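Local coordinates for 3-oxoacyl-[acyl-carrier-protein] synthase 3 (Micrococcus luteus NCTC 2665, PDB 4EWP) that probably catalyses the first condensation of fatty acid synthesis, joining an acetyl group from acetyl-CoA to malonyl-ACP with loss of carbon dioxide, at residues G129-D134 with S186-G191; W249-V254 with I334-G339; V254-L259 with A286-L291. All coordinates share one frame; numbering follows the deposited sequence.

Contact 1. Residues G129-D134 with S186-G191; sequences GVAQAD and SPSVWG
A131 sets its only side-chain carbon on one face of the W190 indole, with CB 3.6 Å from the centroid of the six-membered ring and just 5° off the ring normal. This is a CH-pi contact within the thiolase fold, between helix 125-138 and the start of edge strand 189-192 of the C-terminal sheet. The methyl sits so squarely over the benzo ring that its six carbons are all about equally distant from it, W190 CZ3 and CE3 among the nearest, 3.8 Å from A131 CB. S188 comes in beside the same methyl, its OG 3.3 Å from A131 CB, and the small alanine thus fits between a hydroxyl and an aromatic face. W190 reaches this position with CG lying between its backbone N and carbonyl carbon (chi1 57°). Without the indole, as with an alanine here, the A131 methyl would probably lose its aromatic platform, and a gap would open between helix and strand. Farther round the indole, Y128 makes an edge-to-face contact, and P115 of the second subunit packs on it as well, placing the contact close to the dimer interface. S188 OG takes its main polar partner from strand 341-348, the amide NE2 of Q345, and S186 OG hydrogen-bonds to V346 N of the same strand. S188 OG is also 2.7 Å from a water. That water lies 2.7 Å from D134 OD2 and 3.0 Å from S186 O, so hydrogen bonds through it link a helix carboxylate to the loop that leads into the strand. The carboxylate has a second shell of its own: D134 OD2 forms a salt bridge with R138 NH2 one helical turn on, and D134 OD1 is hydrogen-bonded to S14 OG.

Contact 2. Residues W249-V254 with I334-G339; sequences WSMAKV and IGFGAG
The F336 ring meets the bent side chain of M251 at a slant, with M251 CG 3.9 Å from F336 CG. This is helix-on-sheet packing in the C-terminal half of the thiolase fold: helix 240-262 runs roughly antiparallel to strand 330-337, at 144° between their directions, with the axes of the two short segments 9.8 Å apart. The sulfur makes a Met-aromatic contact, M251 SD lying 5.2 Å from the F336 centroid and 50° off the normal, and touches F336 CB more closely. Around the ring, H275 packs edge-to-face, and W246 and A247 add the preceding turn of the helix. The F336 side chain lies about 4 Å from that of H275 and about 6 Å from that of C123, both probable active-site residues, and so stands at the border between this apolar layer and the probable catalytic centre. The methionine chain turns at chi2 (-58°) and again at chi3, and runs alongside F336 in the opposite sense. Two residues earlier on the strand, I334 also points at the helix. Its CG1 is anti to the backbone N and the chain continues extended, carrying I334 CD1 between the two helix residues: 3.8 Å from V254 CG1, 4.1 Å from M251 CB, and 3.6 Å from the backbone M251 O.

Contact 3. Residues V254-L259 with A286-L291; sequences VAREAL and AKQLKL
L289 and R256 carry most of this contact, which joins helix 240-262 to the C-terminal end of helix 279-288. The leucine inserts its branched end against the first helix, where L289 CD2 lies 3.9 Å from A255 CB and 4.0 Å from R256 CG; CD1 rests on the same alanine methyl. L332 of strand 330-337 and F272 of strand 269-274 also pack on L289, which therefore fills the angle between the two helices and the sheet beneath them. R256 supplies its aliphatic stem to the leucine, then bends at chi3 (-68°), bringing the guanidinium over to Q288. There R256 NH1 approaches Q288 O edge-on and in plane at 3.6 Å, too far for a hydrogen bond, and lies 3.8 Å from Q288 CG; the R256 guanidinium and the Q288 side-chain amide are turned 68° from each other. The second helix finishes here in a Schellman motif: K290 takes a positive phi (51°), and its N bonds back to K287 O. A positive guanidinium beside the carbonyl end of a helix is likely to be electrostatically favourable, so R256 probably adds a weak attraction at the solvent-facing side of the apolar packing of L289 on A255.

How the contacts relate
From the N terminus, contact 1 closes first, bringing residues 186-191 back to helix 125-138 and thereby joining a helix of the N-terminal half to the edge strand of the C-terminal sheet. Contact 2 opens later and closes a longer loop, from helix 240-262 to strand 330-337. Contact 3 is nested inside it, starting from the next turn of the same helix and ending on the last turn of helix 279-288 and the residues that follow it; V254 belongs to both. Contact 1 is in series with these two, yet touches them in space: V189 CG1 lies 3.8 Å from V254 CG1, and V189 also packs on A258. Helix 240-262 is thus the common element, bordered by edge strand, inner strand and neighbouring helix.

Contact 1. Residues G129-D134 with S186-G191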
loop_
_atom_site.group_PDB
_atom_site.type_symbol
_atom_site.label_atom_id
_atom_site.label_comp_id
_atom_site.label_asym_id
_atom_site.label_seq_id
_atom_site.Cartn_x
_atom_site.Cartn_y
_atom_site.Cartn_z
ATOM N N GLY A 129 -3.260 1.100 8.987
ATOM C CA GLY A 129 -2.273 2.158 9.127
ATOM C C GLY A 129 -1.824 2.297 10.572
ATOM O O GLY A 129 -0.643 2.450 10.857
ATOM N N VAL A 130 -2.772 2.224 11.500
ATOM C CA VAL A 130 -2.447 2.398 12.909
ATOM C C VAL A 130 -1.622 1.212 13.407
ATOM O O VAL A 130 -0.669 1.398 14.150
ATOM C CB VAL A 130 -3.720 2.625 13.761
ATOM C CG1 VAL A 130 -3.422 2.497 15.258
ATOM C CG2 VAL A 130 -4.329 4.005 13.436
ATOM N N ALA A 131 -1.970 0.002 12.966
ATOM C CA ALA A 131 -1.209 -1.190 13.340
ATOM C C ALA A 131 0.238 -1.007 12.895
ATOM O O ALA A 131 1.182 -1.273 13.650
ATOM C CB ALA A 131 -1.809 -2.432 12.700
ATOM N N GLN A 132 0.408 -0.525 11.666
ATOM C CA GLN A 132 1.741 -0.333 11.108
ATOM C C GLN A 132 2.503 0.753 11.868
ATOM O O GLN A 132 3.624 0.542 12.314
ATOM C CB GLN A 132 1.643 0.004 9.617
ATOM C CG GLN A 132 1.232 -1.168 8.743
ATOM C CD GLN A 132 0.855 -0.727 7.351
ATOM O OE1 GLN A 132 1.625 -0.042 6.683
ATOM N NE2 GLN A 132 -0.330 -1.106 6.909
ATOM N N ALA A 133 1.858 1.902 12.033
ATOM C CA ALA A 133 2.430 3.019 12.776
ATOM C C ALA A 133 2.863 2.578 14.180
ATOM O O ALA A 133 3.981 2.867 14.620
ATOM C CB ALA A 133 1.416 4.176 12.858
ATOM N N ASP A 134 1.973 1.875 14.873
ATOM C CA ASP A 134 2.265 1.359 16.210
ATOM C C ASP A 134 3.518 0.473 16.174
ATOM O O ASP A 134 4.422 0.593 17.027
ATOM C CB ASP A 134 1.043 0.586 16.732
ATOM C CG ASP A 134 1.292 -0.076 18.076
ATOM O OD1 ASP A 134 1.682 0.621 19.031
ATOM O OD2 ASP A 134 1.095 -1.299 18.184
ATOM N N SER A 186 -3.586 -0.356 22.110
ATOM C CA SER A 186 -3.615 -1.767 22.481
ATOM C C SER A 186 -3.220 -2.644 21.288
ATOM O O SER A 186 -3.235 -2.177 20.147
ATOM C CB SER A 186 -5.009 -2.153 22.979
ATOM O OG SER A 186 -5.912 -2.292 21.894
ATOM N N PRO A 187 -2.872 -3.916 21.552
ATOM C CA PRO A 187 -2.372 -4.795 20.479
ATOM C C PRO A 187 -3.395 -4.946 19.372
ATOM O O PRO A 187 -4.564 -5.246 19.642
ATOM C CB PRO A 187 -2.153 -6.145 21.182
ATOM C CG PRO A 187 -2.011 -5.796 22.658
ATOM C CD PRO A 187 -2.890 -4.580 22.870
ATOM N N SER A 188 -2.965 -4.739 18.132
ATOM C CA SER A 188 -3.908 -4.791 17.026
ATOM C C SER A 188 -4.518 -6.175 16.848
ATOM O O SER A 188 -3.847 -7.193 17.000
ATOM C CB SER A 188 -3.249 -4.332 15.727
ATOM O OG SER A 188 -3.092 -2.922 15.722
ATOM N N VAL A 189 -5.809 -6.193 16.540
ATOM C CA VAL A 189 -6.499 -7.403 16.101
ATOM C C VAL A 189 -6.923 -7.167 14.644
ATOM O O VAL A 189 -7.842 -6.390 14.362
ATOM C CB VAL A 189 -7.731 -7.710 16.975
ATOM C CG1 VAL A 189 -8.447 -8.972 16.459
ATOM C CG2 VAL A 189 -7.301 -7.882 18.436
ATOM N N TRP A 190 -6.209 -7.785 13.715
ATOM C CA TRP A 190 -6.432 -7.466 12.322
ATOM C C TRP A 190 -6.253 -8.718 11.483
ATOM O O TRP A 190 -5.542 -9.657 11.877
ATOM C CB TRP A 190 -5.551 -6.286 11.856
ATOM C CG TRP A 190 -4.043 -6.466 12.036
ATOM C CD1 TRP A 190 -3.412 -7.221 12.975
ATOM C CD2 TRP A 190 -3.007 -5.873 11.239
ATOM N NE1 TRP A 190 -2.045 -7.148 12.811
ATOM C CE2 TRP A 190 -1.771 -6.322 11.754
ATOM C CE3 TRP A 190 -3.005 -5.008 10.142
ATOM C CZ2 TRP A 190 -0.540 -5.927 11.214
ATOM C CZ3 TRP A 190 -1.783 -4.623 9.595
ATOM C CH2 TRP A 190 -0.567 -5.083 10.132
ATOM N N GLY A 191 -6.926 -8.755 10.342
ATOM C CA GLY A 191 -6.921 -9.966 9.538
ATOM C C GLY A 191 -7.552 -9.788 8.181
ATOM O O GLY A 191 -7.898 -8.673 7.773
HETATM O O HOH W 1 -1.488 -2.051 17.718
#

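Contact 2. Residues W249-V254 with I334-G339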
loop_
_atom_site.group_PDB
_atom_site.type_symbol
_atom_site.label_atom_id
_atom_site.label_comp_id
_atom_site.label_asym_id
_atom_site.label_seq_id
_atom_site.Cartn_x
_atom_site.Cartn_y
_atom_site.Cartn_z
ATOM N N TRP A 249 -21.969 -9.498 12.836
ATOM C CA TRP A 249 -21.810 -10.710 13.638
ATOM C C TRP A 249 -20.387 -11.270 13.631
ATOM O O TRP A 249 -19.978 -11.936 14.582
ATOM C CB TRP A 249 -22.816 -11.764 13.180
ATOM C CG TRP A 249 -24.161 -11.142 12.954
ATOM C CD1 TRP A 249 -24.740 -10.852 11.754
ATOM C CD2 TRP A 249 -25.058 -10.669 13.953
ATOM N NE1 TRP A 249 -25.955 -10.251 11.943
ATOM C CE2 TRP A 249 -26.174 -10.123 13.289
ATOM C CE3 TRP A 249 -25.034 -10.661 15.350
ATOM C CZ2 TRP A 249 -27.257 -9.576 13.969
ATOM C CZ3 TRP A 249 -26.109 -10.123 16.023
ATOM C CH2 TRP A 249 -27.208 -9.586 15.331
ATOM N N SER A 250 -19.625 -10.990 12.576
ATOM C CA SER A 250 -18.226 -11.399 12.556
ATOM C C SER A 250 -17.323 -10.368 13.238
ATOM O O SER A 250 -16.485 -10.710 14.076
ATOM C CB SER A 250 -17.763 -11.666 11.123
ATOM O OG SER A 250 -18.226 -12.932 10.694
ATOM N N MET A 251 -17.504 -9.104 12.881
ATOM C CA MET A 251 -16.731 -8.040 13.482
ATOM C C MET A 251 -16.994 -7.897 14.981
ATOM O O MET A 251 -16.128 -7.451 15.720
ATOM C CB MET A 251 -16.958 -6.726 12.742
ATOM C CG MET A 251 -16.403 -6.749 11.310
ATOM S SD MET A 251 -14.626 -7.108 11.181
ATOM C CE MET A 251 -14.586 -8.876 10.889
ATOM N N ALA A 252 -18.169 -8.295 15.445
ATOM C CA ALA A 252 -18.419 -8.208 16.874
ATOM C C ALA A 252 -17.439 -9.117 17.618
ATOM O O ALA A 252 -16.999 -8.795 18.714
ATOM C CB ALA A 252 -19.861 -8.542 17.213
ATOM N N LYS A 253 -17.068 -10.234 17.009
ATOM C CA LYS A 253 -16.111 -11.149 17.631
ATOM C C LYS A 253 -14.727 -10.516 17.629
ATOM O O LYS A 253 -13.975 -10.642 18.597
ATOM C CB LYS A 253 -16.082 -12.493 16.900
ATOM C CG LYS A 253 -17.465 -13.108 16.711
ATOM C CD LYS A 253 -17.394 -14.510 16.113
ATOM C CE LYS A 253 -18.785 -15.066 15.856
ATOM N NZ LYS A 253 -18.731 -16.496 15.458
ATOM N N VAL A 254 -14.398 -9.830 16.536
ATOM C CA VAL A 254 -13.130 -9.119 16.442
ATOM C C VAL A 254 -13.064 -8.042 17.540
ATOM O O VAL A 254 -12.069 -7.921 18.264
ATOM C CB VAL A 254 -12.941 -8.482 15.040
ATOM C CG1 VAL A 254 -11.668 -7.617 14.986
ATOM C CG2 VAL A 254 -12.917 -9.563 13.954
ATOM N N ILE A 334 -12.606 0.129 15.020
ATOM C CA ILE A 334 -12.601 -1.109 14.267
ATOM C C ILE A 334 -13.103 -0.824 12.865
ATOM O O ILE A 334 -14.215 -0.313 12.690
ATOM C CB ILE A 334 -13.468 -2.178 14.956
ATOM C CG1 ILE A 334 -13.505 -3.456 14.117
ATOM C CG2 ILE A 334 -14.897 -1.662 15.184
ATOM C CD1 ILE A 334 -14.079 -4.640 14.880
ATOM N N GLY A 335 -12.256 -1.107 11.876
ATOM C CA GLY A 335 -12.596 -0.904 10.478
ATOM C C GLY A 335 -12.641 -2.219 9.722
ATOM O O GLY A 335 -11.996 -3.186 10.125
ATOM N N PHE A 336 -13.385 -2.243 8.615
ATOM C CA PHE A 336 -13.670 -3.466 7.893
ATOM C C PHE A 336 -14.112 -3.141 6.472
ATOM O O PHE A 336 -14.971 -2.280 6.271
ATOM C CB PHE A 336 -14.743 -4.295 8.623
ATOM C CG PHE A 336 -15.898 -3.470 9.180
ATOM C CD1 PHE A 336 -17.071 -3.312 8.454
ATOM C CD2 PHE A 336 -15.813 -2.882 10.434
ATOM C CE1 PHE A 336 -18.128 -2.567 8.948
ATOM C CE2 PHE A 336 -16.864 -2.130 10.945
ATOM C CZ PHE A 336 -18.025 -1.975 10.200
ATOM N N GLY A 337 -13.525 -3.814 5.479
ATOM C CA GLY A 337 -13.947 -3.599 4.104
ATOM C C GLY A 337 -13.472 -4.622 3.090
ATOM O O GLY A 337 -13.112 -5.742 3.456
ATOM N N ALA A 338 -13.480 -4.223 1.815
ATOM C CA ALA A 338 -13.160 -5.107 0.689
ATOM C C ALA A 338 -11.871 -5.916 0.911
ATOM O O ALA A 338 -10.860 -5.389 1.376
ATOM C CB ALA A 338 -13.070 -4.303 -0.603
ATOM N N GLY A 339 -11.910 -7.202 0.588
ATOM C CA GLY A 339 -10.753 -8.050 0.810
ATOM C C GLY A 339 -11.093 -9.521 0.938
ATOM O O GLY A 339 -10.673 -10.336 0.107
#

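Contact 3. Residues V254-L259 with A286-L291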
loop_
_atom_site.group_PDB
_atom_site.type_symbol
_atom_site.label_atom_id
_atom_site.label_comp_id
_atom_site.label_asym_id
_atom_site.label_seq_id
_atom_site.Cartn_x
_atom_site.Cartn_y
_atom_site.Cartn_z
ATOM N N VAL A 254 -14.398 -9.830 16.536
ATOM C CA VAL A 254 -13.130 -9.119 16.442
ATOM C C VAL A 254 -13.064 -8.042 17.540
ATOM O O VAL A 254 -12.069 -7.921 18.264
ATOM C CB VAL A 254 -12.941 -8.482 15.040
ATOM C CG1 VAL A 254 -11.668 -7.617 14.986
ATOM C CG2 VAL A 254 -12.917 -9.563 13.954
ATOM N N ALA A 255 -14.134 -7.273 17.679
ATOM C CA ALA A 255 -14.156 -6.225 18.698
ATOM C C ALA A 255 -13.969 -6.797 20.109
ATOM O O ALA A 255 -13.205 -6.264 20.916
ATOM C CB ALA A 255 -15.444 -5.420 18.604
ATOM N N ARG A 256 -14.666 -7.882 20.415
ATOM C CA ARG A 256 -14.516 -8.488 21.735
ATOM C C ARG A 256 -13.090 -9.002 21.901
ATOM O O ARG A 256 -12.495 -8.897 22.975
ATOM C CB ARG A 256 -15.550 -9.597 21.981
ATOM C CG ARG A 256 -16.969 -9.049 22.235
ATOM C CD ARG A 256 -17.991 -10.146 22.586
ATOM N NE ARG A 256 -18.248 -11.025 21.445
ATOM C CZ ARG A 256 -19.389 -11.065 20.759
ATOM N NH1 ARG A 256 -20.416 -10.285 21.105
ATOM N NH2 ARG A 256 -19.504 -11.901 19.732
ATOM N N GLU A 257 -12.529 -9.538 20.826
ATOM C CA GLU A 257 -11.154 -9.980 20.877
ATOM C C GLU A 257 -10.203 -8.792 21.138
ATOM O O GLU A 257 -9.288 -8.890 21.954
ATOM C CB GLU A 257 -10.800 -10.711 19.589
ATOM C CG GLU A 257 -9.614 -11.646 19.712
ATOM C CD GLU A 257 -9.390 -12.453 18.444
ATOM O OE1 GLU A 257 -10.403 -12.838 17.803
ATOM O OE2 GLU A 257 -8.208 -12.688 18.096
ATOM N N ALA A 258 -10.433 -7.672 20.453
ATOM C CA ALA A 258 -9.621 -6.474 20.648
ATOM C C ALA A 258 -9.732 -5.981 22.099
ATOM O O ALA A 258 -8.731 -5.723 22.763
ATOM C CB ALA A 258 -10.020 -5.371 19.643
ATOM N N LEU A 259 -10.947 -5.876 22.607
ATOM C CA LEU A 259 -11.133 -5.536 24.016
ATOM C C LEU A 259 -10.366 -6.505 24.924
ATOM O O LEU A 259 -9.670 -6.079 25.850
ATOM C CB LEU A 259 -12.619 -5.551 24.390
ATOM C CG LEU A 259 -13.546 -4.518 23.738
ATOM C CD1 LEU A 259 -14.980 -4.811 24.120
ATOM C CD2 LEU A 259 -13.179 -3.087 24.126
ATOM N N ALA A 286 -23.194 -1.880 18.060
ATOM C CA ALA A 286 -23.222 -1.339 19.415
ATOM C C ALA A 286 -24.052 -2.204 20.354
ATOM O O ALA A 286 -23.678 -2.414 21.506
ATOM C CB ALA A 286 -23.751 0.106 19.402
ATOM N N LYS A 287 -25.187 -2.705 19.872
ATOM C CA LYS A 287 -26.036 -3.552 20.703
ATOM C C LYS A 287 -25.307 -4.847 21.058
ATOM O O LYS A 287 -25.395 -5.347 22.181
ATOM C CB LYS A 287 -27.344 -3.866 19.979
ATOM C CG LYS A 287 -28.213 -4.911 20.675
ATOM C CD LYS A 287 -29.532 -5.138 19.930
ATOM C CE LYS A 287 -30.287 -6.352 20.485
ATOM N NZ LYS A 287 -31.648 -6.507 19.885
ATOM N N GLN A 288 -24.575 -5.391 20.096
ATOM C CA GLN A 288 -23.945 -6.691 20.285
ATOM C C GLN A 288 -22.813 -6.604 21.339
ATOM O O GLN A 288 -22.560 -7.549 22.106
ATOM C CB GLN A 288 -23.453 -7.217 18.933
ATOM C CG GLN A 288 -23.064 -8.688 18.926
ATOM C CD GLN A 288 -24.234 -9.623 19.204
ATOM O OE1 GLN A 288 -25.401 -9.248 19.051
ATOM N NE2 GLN A 288 -23.922 -10.854 19.615
ATOM N N LEU A 289 -22.168 -5.441 21.400
ATOM C CA LEU A 289 -21.086 -5.210 22.356
ATOM C C LEU A 289 -21.553 -4.913 23.774
ATOM O O LEU A 289 -20.730 -4.713 24.667
ATOM C CB LEU A 289 -20.187 -4.078 21.881
ATOM C CG LEU A 289 -19.400 -4.399 20.616
ATOM C CD1 LEU A 289 -18.429 -3.275 20.285
ATOM C CD2 LEU A 289 -18.669 -5.713 20.802
ATOM N N LYS A 290 -22.869 -4.871 23.970
ATOM C CA LYS A 290 -23.454 -4.622 25.280
ATOM C C LYS A 290 -22.899 -3.381 25.977
ATOM O O LYS A 290 -22.600 -3.421 27.170
ATOM C CB LYS A 290 -23.248 -5.838 26.186
ATOM C CG LYS A 290 -23.992 -7.084 25.745
ATOM C CD LYS A 290 -23.699 -8.248 26.685
ATOM C CE LYS A 290 -24.499 -9.491 26.303
ATOM N NZ LYS A 290 -25.955 -9.355 26.625
ATOM N N LEU A 291 -22.789 -2.276 25.246
ATOM C CA LEU A 291 -22.175 -1.068 25.790
ATOM C C LEU A 291 -23.095 -0.413 26.807
ATOM O O LEU A 291 -24.312 -0.435 26.641
ATOM C CB LEU A 291 -21.898 -0.071 24.674
ATOM C CG LEU A 291 -21.048 -0.504 23.486
ATOM C CD1 LEU A 291 -20.951 0.636 22.494
ATOM C CD2 LEU A 291 -19.669 -0.939 23.935
#